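Local coordinates for protein phosphoribosylaminoimidazole carboxylase (Bombyx mori, PDB 4JA0) that probably catalyses two steps of de novo purine biosynthesis, as a bifunctional enzyme joining an AIR carboxylase to a SAICAR synthetase, at residues V269-G274 / I327-R332; P276-H281 / C351-D356. All coordinates share one frame; numbering follows the deposited sequence.

Interaction 1 (V269-G274 / I327-R332); sequences VVVFMG and IAVAGR. With SO4 (sulfate ion), chain G.
Phe272 bonds through its backbone to Ile327 and Val329, but its ring turns off the neighbouring strand; CG is anti to the carbonyl carbon (chi1 -75°), and the ring packs on Ile313 and Met314 of helix 307-317. The other flat group, the Arg332 guanidinium, meets a sulfate, probably from the crystallisation liquor, at its edge: O2 lies in plane, and NE donates to O3 at 3.0 Å in a nearly straight bond (168°). Tyr379 of the third subunit makes a cation-pi contact with Arg332, and NH1 bonds to Val368 O of the second subunit.

The two segments lie on neighbouring parallel strands, 267-273 and 323-329. Phe272 N donates to Ile327 O at 2.7 Å, and Val329 N to Phe272 O at 2.8 Å; Ile327 N to Val270 O and Gly274 N to Val329 O extend the pattern. On the face carrying Val271, Met273, Ile327 and Val329, Val271 CG1 sits 3.6 Å from Val329 CG2 and 3.9 Å from Ile327 CG2, while Val269 CG1 meets Ile327 CD1 at 3.8 Å. Helix 279-291 closes over this layer.

The chemistry changes from the strands to the loop that follows Val329: aliphatic packing and backbone hydrogen bonds in the buried part, then an arginine near two other subunits that donates to a sulfate. A positive group here could favour an anion, though this sulfate alone identifies no ligand site.

Interaction 2 (P276-H281 / C351-D356); sequences PADQEH and CPPPSD
The His281 ring lies flat against the backbone of Pro353, whose CA stands over the centre of one face, 3.7 Å from the ring centroid and 12° off the normal, a CH-pi contact. The proline side chain crosses the histidine at about a right angle, CB reaching CG of the ring at 3.9 Å. With CG anti to its own backbone N (chi1 174°), His281 reaches out from the first turn of helix 279-291 to the chain leaving strand 348-350. There NE2 gives Cys351 O a weak, bent hydrogen bond of 3.1 Å, and Cys351 SG sits at the ring edge, 4.3 Å from the centroid. Further along, Pro354 CD comes to 3.6 Å from ND1.

This is the carboxyl end of the five-stranded parallel sheet, order 2-1-3-4-5, of a flavodoxin-like, three-layer alpha/beta fold, where loops follow the strands; Pro352, Pro353 and Pro354 run in polyproline II conformation, and Ser355 OG then caps Lys357 N at the entry to helix 358-361. One turn before His281, Asp278 holds the N-cap position, its side chain making no capping bond. That side chain leaves the backbone toward the proline run and crosses Pro353 at a slant, OD1 resting 3.6 Å from Pro353 CG.

How the interactions relate
Interaction 1 belongs to the buried sheet, joining strands 267-273 and 323-329 by regular backbone hydrogen bonds and aliphatic contacts, though its Arg332 end reaches an ion and two other subunits. Interaction 2 sits just beyond, partly buried, where helix 279-291 meets the loop after strand 348-350, and relies on ring packing and one weak hydrogen bond. Helix 279-291 follows strand 267-273 in the chain, and the centres lie 9 Å apart. The two join directly: a probable hydrogen bond links Cys351 N to Ala328 O at 2.8 Å, Val329 packs on His281, and Met273 on Asp278 and Gln279. Leu420 of the third subunit touches both Met273 and Gln279.

Interaction 1 (V269-G274 / I327-R332)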
ATOM      1  N   VAL A 269       1.638 -13.672  33.536  1.00  3.61           N
ATOM      2  CA  VAL A 269       1.714 -13.104  32.202  1.00  1.52           C
ATOM      3  C   VAL A 269       3.192 -12.837  31.963  1.00  1.37           C
ATOM      4  O   VAL A 269       3.845 -12.135  32.748  1.00  1.02           O
ATOM      5  CB  VAL A 269       0.903 -11.783  32.091  1.00  0.85           C
ATOM      6  CG1 VAL A 269       1.268 -11.030  30.852  1.00  0.78           C
ATOM      7  CG2 VAL A 269      -0.568 -12.066  32.111  1.00  0.33           C
ATOM      8  N   VAL A 270       3.744 -13.454  30.927  1.00  1.15           N
ATOM      9  CA  VAL A 270       5.150 -13.237  30.599  1.00  2.69           C
ATOM     10  C   VAL A 270       5.264 -12.470  29.284  1.00  1.91           C
ATOM     11  O   VAL A 270       4.713 -12.896  28.260  1.00  1.40           O
ATOM     12  CB  VAL A 270       5.925 -14.568  30.503  1.00  2.73           C
ATOM     13  CG1 VAL A 270       7.402 -14.299  30.338  1.00  1.77           C
ATOM     14  CG2 VAL A 270       5.683 -15.400  31.743  1.00  1.90           C
ATOM     15  N   VAL A 271       5.967 -11.341  29.309  1.00  1.48           N
ATOM     16  CA  VAL A 271       6.224 -10.600  28.085  1.00  2.72           C
ATOM     17  C   VAL A 271       7.646 -10.859  27.601  1.00  2.87           C
ATOM     18  O   VAL A 271       8.601 -10.484  28.268  1.00  4.28           O
ATOM     19  CB  VAL A 271       6.031  -9.096  28.301  1.00  2.83           C
ATOM     20  CG1 VAL A 271       6.102  -8.374  26.973  1.00  3.08           C
ATOM     21  CG2 VAL A 271       4.688  -8.826  28.952  1.00  0.64           C
ATOM     22  N   PHE A 272       7.801 -11.494  26.443  1.00  5.43           N
ATOM     23  CA  PHE A 272       9.133 -11.651  25.853  1.00  6.15           C
ATOM     24  C   PHE A 272       9.378 -10.517  24.875  1.00  4.50           C
ATOM     25  O   PHE A 272       8.609 -10.357  23.917  1.00 10.41           O
ATOM     26  CB  PHE A 272       9.248 -12.959  25.063  1.00  9.00           C
ATOM     27  CG  PHE A 272       9.364 -14.190  25.907  1.00 15.82           C
ATOM     28  CD1 PHE A 272       9.621 -14.111  27.264  1.00 35.06           C
ATOM     29  CD2 PHE A 272       9.236 -15.440  25.327  1.00 28.49           C
ATOM     30  CE1 PHE A 272       9.731 -15.268  28.028  1.00 27.68           C
ATOM     31  CE2 PHE A 272       9.337 -16.591  26.084  1.00 24.27           C
ATOM     32  CZ  PHE A 272       9.585 -16.506  27.435  1.00 10.74           C
ATOM     33  N   MET A 273      10.428  -9.728  25.093  1.00  2.91           N
ATOM     34  CA  MET A 273      10.832  -8.756  24.083  1.00  3.55           C
ATOM     35  C   MET A 273      12.118  -9.248  23.407  1.00  6.00           C
ATOM     36  O   MET A 273      13.032  -9.748  24.077  1.00  2.31           O
ATOM     37  CB  MET A 273      11.028  -7.370  24.691  1.00  1.29           C
ATOM     38  CG  MET A 273      12.040  -7.391  25.777  1.00  5.51           C
ATOM     39  SD  MET A 273      11.864  -6.148  27.052  1.00 13.95           S
ATOM     40  CE  MET A 273      12.630  -4.799  26.206  1.00 13.22           C
ATOM     41  N   GLY A 274      12.181  -9.112  22.082  1.00  9.53           N
ATOM     42  CA  GLY A 274      13.330  -9.567  21.305  1.00  3.35           C
ATOM     43  C   GLY A 274      14.586  -8.726  21.464  1.00  4.50           C
ATOM     44  O   GLY A 274      15.692  -9.176  21.160  1.00  8.02           O
ATOM     45  N   ILE A 327       3.145 -12.767  26.129  1.00  0.74           N
ATOM     46  CA  ILE A 327       3.041 -11.627  25.225  1.00  1.84           C
ATOM     47  C   ILE A 327       4.351 -11.449  24.483  1.00  1.36           C
ATOM     48  O   ILE A 327       5.412 -11.356  25.114  1.00  0.89           O
ATOM     49  CB  ILE A 327       2.656 -10.340  25.978  1.00  2.21           C
ATOM     50  CG1 ILE A 327       1.222 -10.490  26.525  1.00  0.58           C
ATOM     51  CG2 ILE A 327       2.801  -9.102  25.066  1.00  0.51           C
ATOM     52  CD1 ILE A 327       0.800  -9.388  27.456  1.00  0.72           C
ATOM     53  N   ALA A 328       4.266 -11.449  23.147  1.00  1.46           N
ATOM     54  CA  ALA A 328       5.453 -11.325  22.292  1.00  1.75           C
ATOM     55  C   ALA A 328       5.613  -9.941  21.700  1.00  1.50           C
ATOM     56  O   ALA A 328       4.798  -9.504  20.868  1.00  0.78           O
ATOM     57  CB  ALA A 328       5.435 -12.374  21.179  1.00  0.78           C
ATOM     58  N   VAL A 329       6.701  -9.286  22.104  1.00  1.54           N
ATOM     59  CA  VAL A 329       7.048  -7.946  21.635  1.00  2.66           C
ATOM     60  C   VAL A 329       8.328  -7.948  20.789  1.00  1.43           C
ATOM     61  O   VAL A 329       9.438  -8.024  21.311  1.00  1.59           O
ATOM     62  CB  VAL A 329       7.219  -6.983  22.824  1.00  0.81           C
ATOM     63  CG1 VAL A 329       7.592  -5.586  22.341  1.00  2.31           C
ATOM     64  CG2 VAL A 329       5.956  -6.936  23.647  1.00  1.08           C
ATOM     65  N   ALA A 330       8.169  -7.856  19.480  1.00  2.42           N
ATOM     66  CA  ALA A 330       9.328  -7.873  18.587  1.00  2.74           C
ATOM     67  C   ALA A 330       9.141  -6.893  17.435  1.00  1.77           C
ATOM     68  O   ALA A 330       8.192  -7.014  16.654  1.00  2.68           O
ATOM     69  CB  ALA A 330       9.588  -9.280  18.061  1.00  0.56           C
ATOM     70  N   GLY A 331      10.034  -5.916  17.339  1.00  0.93           N
ATOM     71  CA  GLY A 331      10.009  -4.985  16.224  1.00  1.58           C
ATOM     72  C   GLY A 331      10.436  -5.656  14.924  1.00  3.35           C
ATOM     73  O   GLY A 331      10.797  -6.846  14.920  1.00  4.07           O
ATOM     74  N   ARG A 332      10.360  -4.912  13.822  1.00  1.66           N
ATOM     75  CA  ARG A 332      10.676  -5.442  12.501  1.00  1.03           C
ATOM     76  C   ARG A 332       9.938  -6.752  12.224  1.00  1.13           C
ATOM     77  O   ARG A 332       8.801  -6.936  12.654  1.00  1.05           O
ATOM     78  CB  ARG A 332      12.185  -5.615  12.316  1.00  1.39           C
ATOM     79  CG  ARG A 332      13.000  -4.308  12.336  1.00  1.00           C
ATOM     80  CD  ARG A 332      14.486  -4.601  12.206  1.00  1.80           C
ATOM     81  NE  ARG A 332      15.333  -3.409  12.258  1.00  1.55           N
ATOM     82  CZ  ARG A 332      16.638  -3.409  11.985  1.00  1.52           C
ATOM     83  NH1 ARG A 332      17.253  -4.545  11.647  1.00  2.37           N
ATOM     84  NH2 ARG A 332      17.329  -2.276  12.056  1.00  1.55           N
TER
HETATM   85  S   SO4 G 503      14.138   0.130  12.413  1.00 86.35           S
HETATM   86  O1  SO4 G 503      12.987   1.024  12.542  1.00 58.98           O
HETATM   87  O2  SO4 G 503      15.383   0.885  12.582  1.00 31.76           O
HETATM   88  O3  SO4 G 503      14.097  -0.923  13.434  1.00 54.48           O
HETATM   89  O4  SO4 G 503      14.069  -0.458  11.073  1.00 29.01           O

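Interaction 2 (P276-H281 / C351-D356)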
ATOM      1  N   PRO A 276      16.255  -5.332  24.168  1.00  7.59           N
ATOM      2  CA  PRO A 276      16.081  -4.405  25.301  1.00  3.33           C
ATOM      3  C   PRO A 276      15.611  -2.998  24.893  1.00  6.84           C
ATOM      4  O   PRO A 276      15.207  -2.222  25.756  1.00  3.50           O
ATOM      5  CB  PRO A 276      17.484  -4.338  25.927  1.00  1.82           C
ATOM      6  CG  PRO A 276      18.418  -4.850  24.866  1.00  1.38           C
ATOM      7  CD  PRO A 276      17.632  -5.858  24.082  1.00  2.28           C
ATOM      8  N   ALA A 277      15.656  -2.661  23.610  1.00  9.39           N
ATOM      9  CA  ALA A 277      15.173  -1.347  23.215  1.00 11.41           C
ATOM     10  C   ALA A 277      13.646  -1.253  23.379  1.00 18.45           C
ATOM     11  O   ALA A 277      13.094  -0.157  23.505  1.00 20.89           O
ATOM     12  CB  ALA A 277      15.591  -1.023  21.786  1.00  1.07           C
ATOM     13  N   ASP A 278      12.973  -2.401  23.408  1.00  7.10           N
ATOM     14  CA  ASP A 278      11.516  -2.434  23.486  1.00  6.81           C
ATOM     15  C   ASP A 278      10.991  -2.269  24.924  1.00  9.45           C
ATOM     16  O   ASP A 278       9.840  -2.585  25.229  1.00 11.93           O
ATOM     17  CB  ASP A 278      11.008  -3.761  22.886  1.00 14.41           C
ATOM     18  CG  ASP A 278      11.369  -3.931  21.398  1.00 43.35           C
ATOM     19  OD1 ASP A 278      11.491  -2.906  20.676  1.00 33.67           O
ATOM     20  OD2 ASP A 278      11.534  -5.102  20.957  1.00 18.43           O
ATOM     21  N   GLN A 279      11.829  -1.723  25.790  1.00 12.67           N
ATOM     22  CA  GLN A 279      11.604  -1.721  27.234  1.00  4.67           C
ATOM     23  C   GLN A 279      10.402  -0.898  27.693  1.00 15.21           C
ATOM     24  O   GLN A 279       9.489  -1.420  28.356  1.00  6.88           O
ATOM     25  CB  GLN A 279      12.907  -1.268  27.911  1.00 18.38           C
ATOM     26  CG  GLN A 279      12.917  -1.103  29.422  1.00  8.31           C
ATOM     27  CD  GLN A 279      12.428  -2.311  30.148  1.00 15.07           C
ATOM     28  OE1 GLN A 279      12.311  -3.395  29.579  1.00 28.98           O
ATOM     29  NE2 GLN A 279      12.145  -2.142  31.431  1.00 39.29           N
ATOM     30  N   GLU A 280      10.400   0.377  27.319  1.00 16.67           N
ATOM     31  CA  GLU A 280       9.320   1.291  27.650  1.00  8.50           C
ATOM     32  C   GLU A 280       7.971   0.742  27.168  1.00 11.17           C
ATOM     33  O   GLU A 280       6.958   0.835  27.888  1.00  5.76           O
ATOM     34  CB  GLU A 280       9.594   2.652  27.014  1.00 11.61           C
ATOM     35  CG  GLU A 280      10.534   3.567  27.800  1.00 26.67           C
ATOM     36  CD  GLU A 280      10.255   5.043  27.529  1.00 75.84           C
ATOM     37  OE1 GLU A 280       9.420   5.342  26.640  1.00 50.40           O
ATOM     38  OE2 GLU A 280      10.871   5.901  28.199  1.00 73.09           O
ATOM     39  N   HIS A 281       7.970   0.146  25.970  1.00  4.42           N
ATOM     40  CA  HIS A 281       6.750  -0.440  25.413  1.00  2.45           C
ATOM     41  C   HIS A 281       6.244  -1.539  26.339  1.00  4.59           C
ATOM     42  O   HIS A 281       5.069  -1.590  26.661  1.00  3.39           O
ATOM     43  CB  HIS A 281       7.013  -1.006  24.016  1.00  1.75           C
ATOM     44  CG  HIS A 281       5.857  -1.757  23.430  1.00  2.04           C
ATOM     45  ND1 HIS A 281       4.766  -1.133  22.867  1.00  5.15           N
ATOM     46  CD2 HIS A 281       5.615  -3.086  23.333  1.00  4.15           C
ATOM     47  CE1 HIS A 281       3.909  -2.042  22.436  1.00  2.44           C
ATOM     48  NE2 HIS A 281       4.401  -3.237  22.707  1.00  1.77           N
ATOM     49  N   CYS A 351       2.326  -8.174  20.417  1.00  1.18           N
ATOM     50  CA  CYS A 351       2.172  -6.738  20.533  1.00  1.14           C
ATOM     51  C   CYS A 351       3.421  -6.023  20.035  1.00  0.51           C
ATOM     52  O   CYS A 351       4.319  -5.694  20.799  1.00  0.51           O
ATOM     53  CB  CYS A 351       1.844  -6.355  21.991  1.00  1.87           C
ATOM     54  SG  CYS A 351       1.414  -4.602  22.216  1.00  9.91           S
ATOM     55  N   PRO A 352       3.488  -5.797  18.726  1.00  4.07           N
ATOM     56  CA  PRO A 352       4.643  -5.080  18.186  1.00  1.68           C
ATOM     57  C   PRO A 352       4.679  -3.686  18.784  1.00  2.44           C
ATOM     58  O   PRO A 352       3.628  -3.132  19.112  1.00  9.88           O
ATOM     59  CB  PRO A 352       4.343  -5.006  16.697  1.00  0.63           C
ATOM     60  CG  PRO A 352       3.391  -6.133  16.449  1.00  1.14           C
ATOM     61  CD  PRO A 352       2.553  -6.220  17.673  1.00  2.14           C
ATOM     62  N   PRO A 353       5.881  -3.156  19.000  1.00  4.19           N
ATOM     63  CA  PRO A 353       6.038  -1.787  19.500  1.00  2.21           C
ATOM     64  C   PRO A 353       5.707  -0.820  18.383  1.00  9.77           C
ATOM     65  O   PRO A 353       5.665  -1.246  17.225  1.00 10.78           O
ATOM     66  CB  PRO A 353       7.521  -1.718  19.890  1.00  5.05           C
ATOM     67  CG  PRO A 353       8.198  -2.821  19.108  1.00  2.30           C
ATOM     68  CD  PRO A 353       7.162  -3.885  18.892  1.00  3.19           C
ATOM     69  N   PRO A 354       5.440   0.453  18.716  1.00 18.97           N
ATOM     70  CA  PRO A 354       5.089   1.468  17.719  1.00  8.47           C
ATOM     71  C   PRO A 354       6.273   1.782  16.795  1.00 15.69           C
ATOM     72  O   PRO A 354       7.431   1.774  17.220  1.00 13.17           O
ATOM     73  CB  PRO A 354       4.786   2.693  18.565  1.00  2.12           C
ATOM     74  CG  PRO A 354       4.640   2.218  19.919  1.00 13.43           C
ATOM     75  CD  PRO A 354       5.502   1.040  20.059  1.00 10.98           C
ATOM     76  N   SER A 355       5.969   2.072  15.537  1.00 22.88           N
ATOM     77  CA  SER A 355       6.984   2.221  14.509  1.00 16.21           C
ATOM     78  C   SER A 355       6.316   2.707  13.242  1.00 11.61           C
ATOM     79  O   SER A 355       5.155   2.410  12.986  1.00  9.85           O
ATOM     80  CB  SER A 355       7.672   0.876  14.253  1.00  8.01           C
ATOM     81  OG  SER A 355       8.330   0.876  13.000  1.00 14.30           O
ATOM     82  N   ASP A 356       7.056   3.432  12.423  1.00 32.62           N
ATOM     83  CA  ASP A 356       6.517   3.863  11.146  1.00 28.57           C
ATOM     84  C   ASP A 356       6.310   2.633  10.277  1.00 18.90           C
ATOM     85  O   ASP A 356       5.337   2.536   9.522  1.00 22.03           O
ATOM     86  CB  ASP A 356       7.494   4.837  10.504  1.00 26.12           C
ATOM     87  CG  ASP A 356       7.557   6.155  11.255  1.00 64.99           C
ATOM     88  OD1 ASP A 356       6.533   6.535  11.868  1.00 64.00           O
ATOM     89  OD2 ASP A 356       8.635   6.783  11.276  1.00 73.56           O
TER